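Local coordinates for protein CurF (Lyngbya majuscula, PDB 2Q2X) that probably works as a crotonase-fold enoyl-CoA hydratase/isomerase-family domain that decarboxylates a carrier-bound 3-methylglutaconyl intermediate during curacin A assembly, at residues V14-K19 / V51-Y56; D88-I93 / S199-K204. One frame throughout, in Å; residues are numbered along the deposited sequence.

Interaction 1: V14-K19 / V51-Y56; sequences VQITMK and VILTGY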
loop_
_atom_site.group_PDB
_atom_site.type_symbol
_atom_site.label_atom_id
_atom_site.label_comp_id
_atom_site.label_asym_id
_atom_site.label_seq_id
_atom_site.Cartn_x
_atom_site.Cartn_y
_atom_site.Cartn_z
ATOM N N VAL A 14 -2.684 30.186 -0.869
ATOM C CA VAL A 14 -3.790 30.728 -0.079
ATOM C C VAL A 14 -4.205 29.801 1.063
ATOM O O VAL A 14 -3.887 28.603 1.062
ATOM C CB VAL A 14 -5.015 31.107 -0.943
ATOM C CG1 VAL A 14 -4.659 32.199 -1.892
ATOM C CG2 VAL A 14 -5.598 29.899 -1.677
ATOM N N GLN A 15 -4.903 30.377 2.042
ATOM C CA GLN A 15 -5.391 29.647 3.207
ATOM C C GLN A 15 -6.908 29.803 3.322
ATOM O O GLN A 15 -7.442 30.915 3.211
ATOM C CB GLN A 15 -4.694 30.140 4.481
ATOM C CG GLN A 15 -5.008 29.342 5.743
ATOM C CD GLN A 15 -4.293 29.890 6.977
ATOM O OE1 GLN A 15 -3.067 29.812 7.085
ATOM N NE2 GLN A 15 -5.063 30.431 7.919
ATOM N N ILE A 16 -7.594 28.674 3.509
ATOM C CA ILE A 16 -9.028 28.659 3.798
ATOM C C ILE A 16 -9.185 28.231 5.249
ATOM O O ILE A 16 -8.840 27.107 5.623
ATOM C CB ILE A 16 -9.820 27.734 2.842
ATOM C CG1 ILE A 16 -9.864 28.347 1.440
ATOM C CG2 ILE A 16 -11.251 27.476 3.377
ATOM C CD1 ILE A 16 -10.432 27.433 0.359
ATOM N N THR A 17 -9.681 29.147 6.074
ATOM C CA THR A 17 -9.763 28.903 7.510
ATOM C C THR A 17 -11.220 28.757 7.949
ATOM O O THR A 17 -12.028 29.665 7.726
ATOM C CB THR A 17 -9.085 30.048 8.298
ATOM O OG1 THR A 17 -7.831 30.384 7.677
ATOM C CG2 THR A 17 -8.858 29.659 9.756
HETATM N N MSE A 18 -11.531 27.610 8.556
HETATM C CA MSE A 18 -12.862 27.292 9.064
HETATM C C MSE A 18 -12.942 27.680 10.538
HETATM O O MSE A 18 -12.205 27.148 11.374
HETATM C CB MSE A 18 -13.162 25.787 8.923
HETATM C CG MSE A 18 -13.364 25.292 7.489
HETATM SE SE MSE A 18 -13.590 23.343 7.440
HETATM C CE MSE A 18 -11.742 22.818 7.832
ATOM N N LYS A 19 -13.833 28.616 10.850
ATOM C CA LYS A 19 -14.049 29.025 12.241
ATOM C C LYS A 19 -15.536 29.244 12.539
ATOM O O LYS A 19 -16.076 30.344 12.335
ATOM C CB LYS A 19 -13.231 30.276 12.568
ATOM C CG LYS A 19 -13.214 30.643 14.047
ATOM C CD LYS A 19 -12.345 31.866 14.275
ATOM C CE LYS A 19 -12.342 32.281 15.731
ATOM N NZ LYS A 19 -11.276 33.287 15.973
ATOM N N VAL A 51 -3.737 25.581 -1.916
ATOM C CA VAL A 51 -4.613 25.922 -0.787
ATOM C C VAL A 51 -4.301 25.100 0.460
ATOM O O VAL A 51 -4.059 23.901 0.398
ATOM C CB VAL A 51 -6.155 25.986 -1.143
ATOM C CG1 VAL A 51 -6.464 25.369 -2.477
ATOM C CG2 VAL A 51 -7.046 25.425 -0.032
ATOM N N ILE A 52 -4.236 25.797 1.586
ATOM C CA ILE A 52 -4.119 25.178 2.887
ATOM C C ILE A 52 -5.470 25.323 3.553
ATOM O O ILE A 52 -5.945 26.439 3.775
ATOM C CB ILE A 52 -3.031 25.860 3.743
ATOM C CG1 ILE A 52 -1.681 25.780 3.003
ATOM C CG2 ILE A 52 -2.911 25.180 5.111
ATOM C CD1 ILE A 52 -0.699 26.863 3.408
ATOM N N LEU A 53 -6.093 24.185 3.834
ATOM C CA LEU A 53 -7.385 24.141 4.499
ATOM C C LEU A 53 -7.134 23.831 5.972
ATOM O O LEU A 53 -6.433 22.877 6.296
ATOM C CB LEU A 53 -8.278 23.072 3.858
ATOM C CG LEU A 53 -9.680 22.822 4.452
ATOM C CD1 LEU A 53 -10.552 24.093 4.389
ATOM C CD2 LEU A 53 -10.383 21.665 3.772
ATOM N N THR A 54 -7.684 24.655 6.860
ATOM C CA THR A 54 -7.409 24.510 8.288
ATOM C C THR A 54 -8.656 24.906 9.095
ATOM O O THR A 54 -9.565 25.572 8.574
ATOM C CB THR A 54 -6.135 25.346 8.716
ATOM O OG1 THR A 54 -5.693 24.941 10.012
ATOM C CG2 THR A 54 -6.398 26.841 8.727
ATOM N N GLY A 55 -8.698 24.501 10.354
ATOM C CA GLY A 55 -9.791 24.922 11.233
ATOM C C GLY A 55 -9.370 25.983 12.234
ATOM O O GLY A 55 -8.490 26.807 11.950
ATOM N N TYR A 56 -10.026 25.967 13.400
ATOM C CA TYR A 56 -9.705 26.860 14.519
ATOM C C TYR A 56 -9.575 26.116 15.831
ATOM O O TYR A 56 -10.256 25.131 16.070
ATOM C CB TYR A 56 -10.738 27.980 14.689
ATOM C CG TYR A 56 -10.344 28.932 15.812
ATOM C CD1 TYR A 56 -9.205 29.744 15.697
ATOM C CD2 TYR A 56 -11.078 28.992 17.003
ATOM C CE1 TYR A 56 -8.817 30.603 16.726
ATOM C CE2 TYR A 56 -10.695 29.861 18.044
ATOM C CZ TYR A 56 -9.566 30.661 17.892
ATOM O OH TYR A 56 -9.175 31.517 18.901
#
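Val14 and Ile52 belong to a parallel ladder that continues from Val50 and advances in strict register, from Val14 beside Val51 to Thr17 beside Thr54. Four backbone bonds between 14-19 and 51-56 are donated in turn by Ile52 N to Val14 O, Ile16 N to Ile52 O (2.8 Å), Thr54 N to Ile16 O, and Met18 N to Thr54 O.

Apolar contacts fill the face carrying Ile16 and Leu53. Leu53 CD1 reaches Ile16 CG2 at 3.6 Å, and the selenomethionine Met18 folds back at chi3 (-72°) to lay CE 3.9 Å from the same Leu53 CD1. Cys38, Phe39 and Leu35 of helix 29-44 cover this layer.

On the other face the contacts are mixed. Gln15 NE2 donates in its amide plane to Thr17 OG1 (2.8 Å) and lies 3.9 Å from the Thr54 methyl CG2. That methyl also packs 3.9 Å from Thr17 CG2, while Thr54 OG1 turns instead to Ala96 O. An alanine in place of Gln15 is likely to leave Thr17 OG1 without this donor and to open a gap beside the Thr54 methyl.

Where the strands end, the extended Lys19 runs alongside Tyr56, with CE 3.6 Å above the ring centre and NZ in a cation-pi contact 3.8 Å from the ring centroid.

The parallel pairing joins the two strands of a beta-alpha-beta unit, 13-18 and 50-54, with helix 29-44 as the crossover connection, as in the crotonase fold.

Interaction 2: D88-I93 / S199-K204; sequences DCEIPI and SLVALK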
loop_
_atom_site.group_PDB
_atom_site.type_symbol
_atom_site.label_atom_id
_atom_site.label_comp_id
_atom_site.label_asym_id
_atom_site.label_seq_id
_atom_site.Cartn_x
_atom_site.Cartn_y
_atom_site.Cartn_z
ATOM N N ASP A 88 -12.782 18.491 -6.812
ATOM C CA ASP A 88 -12.856 19.261 -8.055
ATOM C C ASP A 88 -11.981 20.528 -8.093
ATOM O O ASP A 88 -11.894 21.205 -9.127
ATOM C CB ASP A 88 -14.312 19.549 -8.403
ATOM C CG ASP A 88 -15.108 18.265 -8.635
ATOM O OD1 ASP A 88 -14.493 17.226 -8.986
ATOM O OD2 ASP A 88 -16.340 18.292 -8.449
ATOM N N CYS A 89 -11.325 20.825 -6.974
ATOM C CA CYS A 89 -10.325 21.897 -6.909
ATOM C C CYS A 89 -9.125 21.558 -7.792
ATOM O O CYS A 89 -8.526 20.484 -7.640
ATOM C CB CYS A 89 -9.864 22.086 -5.467
ATOM S SG CYS A 89 -8.752 23.482 -5.232
ATOM N N GLU A 90 -8.784 22.460 -8.717
ATOM C CA GLU A 90 -7.742 22.184 -9.732
ATOM C C GLU A 90 -6.325 22.157 -9.167
ATOM O O GLU A 90 -5.424 21.524 -9.742
ATOM C CB GLU A 90 -7.793 23.209 -10.868
ATOM C CG GLU A 90 -8.855 22.953 -11.937
ATOM C CD GLU A 90 -8.709 23.905 -13.124
ATOM O OE1 GLU A 90 -8.702 25.142 -12.899
ATOM O OE2 GLU A 90 -8.595 23.415 -14.276
ATOM N N ILE A 91 -6.121 22.855 -8.053
ATOM C CA ILE A 91 -4.789 23.003 -7.475
ATOM C C ILE A 91 -4.604 22.175 -6.194
ATOM O O ILE A 91 -5.585 21.882 -5.516
ATOM C CB ILE A 91 -4.446 24.494 -7.229
ATOM C CG1 ILE A 91 -5.434 25.148 -6.247
ATOM C CG2 ILE A 91 -4.387 25.242 -8.569
ATOM C CD1 ILE A 91 -5.030 26.576 -5.778
ATOM N N PRO A 92 -3.347 21.776 -5.875
ATOM C CA PRO A 92 -3.125 20.972 -4.670
ATOM C C PRO A 92 -3.634 21.652 -3.411
ATOM O O PRO A 92 -3.542 22.891 -3.275
ATOM C CB PRO A 92 -1.598 20.794 -4.621
ATOM C CG PRO A 92 -1.051 21.788 -5.587
ATOM C CD PRO A 92 -2.097 21.973 -6.633
ATOM N N ILE A 93 -4.214 20.841 -2.530
ATOM C CA ILE A 93 -4.734 21.294 -1.253
ATOM C C ILE A 93 -3.933 20.565 -0.197
ATOM O O ILE A 93 -3.678 19.360 -0.311
ATOM C CB ILE A 93 -6.257 20.944 -1.075
ATOM C CG1 ILE A 93 -7.112 21.616 -2.152
ATOM C CG2 ILE A 93 -6.766 21.347 0.312
ATOM C CD1 ILE A 93 -8.465 20.944 -2.357
ATOM N N SER A 199 1.985 23.086 -14.398
ATOM C CA SER A 199 2.562 21.782 -14.089
ATOM C C SER A 199 1.869 21.191 -12.856
ATOM O O SER A 199 1.621 19.987 -12.803
ATOM C CB SER A 199 4.064 21.902 -13.830
ATOM O OG SER A 199 4.797 22.135 -15.028
ATOM N N LEU A 200 1.586 22.050 -11.877
ATOM C CA LEU A 200 0.891 21.677 -10.641
ATOM C C LEU A 200 -0.524 21.175 -10.917
ATOM O O LEU A 200 -0.961 20.155 -10.345
ATOM C CB LEU A 200 0.853 22.864 -9.669
ATOM C CG LEU A 200 2.159 23.224 -8.942
ATOM C CD1 LEU A 200 1.938 24.397 -8.015
ATOM C CD2 LEU A 200 2.698 22.032 -8.147
ATOM N N VAL A 201 -1.228 21.882 -11.803
ATOM C CA VAL A 201 -2.577 21.498 -12.211
ATOM C C VAL A 201 -2.543 20.178 -12.991
ATOM O O VAL A 201 -3.335 19.266 -12.717
ATOM C CB VAL A 201 -3.289 22.634 -13.034
ATOM C CG1 VAL A 201 -4.637 22.170 -13.573
ATOM C CG2 VAL A 201 -3.473 23.902 -12.187
ATOM N N ALA A 202 -1.607 20.063 -13.935
ATOM C CA ALA A 202 -1.470 18.857 -14.742
ATOM C C ALA A 202 -1.089 17.639 -13.882
ATOM O O ALA A 202 -1.645 16.530 -14.040
ATOM C CB ALA A 202 -0.438 19.082 -15.849
ATOM N N LEU A 203 -0.135 17.848 -12.974
ATOM C CA LEU A 203 0.341 16.763 -12.128
ATOM C C LEU A 203 -0.768 16.272 -11.206
ATOM O O LEU A 203 -0.961 15.072 -11.072
ATOM C CB LEU A 203 1.583 17.196 -11.339
ATOM C CG LEU A 203 2.249 16.150 -10.463
ATOM C CD1 LEU A 203 2.701 14.928 -11.291
ATOM C CD2 LEU A 203 3.411 16.809 -9.712
ATOM N N LYS A 204 -1.518 17.201 -10.606
ATOM C CA LYS A 204 -2.603 16.844 -9.703
ATOM C C LYS A 204 -3.646 15.980 -10.416
ATOM O O LYS A 204 -4.065 14.946 -9.889
ATOM C CB LYS A 204 -3.256 18.076 -9.075
ATOM C CG LYS A 204 -4.542 17.722 -8.338
ATOM C CD LYS A 204 -4.991 18.764 -7.362
ATOM C CE LYS A 204 -6.302 18.320 -6.725
ATOM N NZ LYS A 204 -6.622 19.098 -5.504
HETATM O O HOH W 1 -5.717 19.590 -11.552
#
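Lys204 sends its ammonium group into the bend at Cys89-Ile91, where two backbone carbonyls receive it. NZ donates to Ile91 O at 3.0 Å, approaching from above the carbonyl plane, and makes a weak bond to Cys89 O at 3.2 Å. A salt bridge to Asp113 supplies the third partner, which probably offsets the charge of this buried lysine. Asp113 also accepts from Ile93 N, and one carboxylate oxygen therefore ties the lysine to the start of the following strand. The lysine reaches this far because its chain is extended throughout, with CG anti to the backbone N (chi1 170°). On the way its methylenes run past the backbone of the bend, CD lying 3.6 Å from Ile91 C.

The carbonyl between those two acceptors has another mate. Glu90 O accepts from a water at 2.7 Å, and the same water donates to Val201 O at 2.7 Å, joining the loop to the helix backbone. Apolar contacts complete the junction: Ile91 CG2 meets Val201 CG2 at 4.0 Å, and Pro92 CD lies 4.3 Å from Leu200 CB.

The bend links helix 83-87 to strand 93-97 and is held against helix 197-230. Ile192 of helix 178-192 packs on both Pro92 and Leu200, while Ile91 and Ile93 touch helix 29-44. A second subunit reaches the helix as well, its Tyr156 packing on Lys204 and its Met128 on Leu200.

Both segments of interaction 1 precede those of interaction 2 in the chain, with 88-93 coming after 51-56. Their centres lie 18 Å apart, yet they touch directly at Val51, whose N makes a probable hydrogen bond to Pro92 O (3.0 Å) and whose CG1 packs on Ile91 CD1. Strand 50-54 lies between strands 13-18 and 93-97 in the mixed sheet, so the loop entering strand 93-97 is joined to the sheet pairing of interaction 1 and to helix 197-230 through interaction 2. Together they connect the early beta-alpha-beta unit to a helix near the chain's end, which is also contacted by a neighbouring subunit.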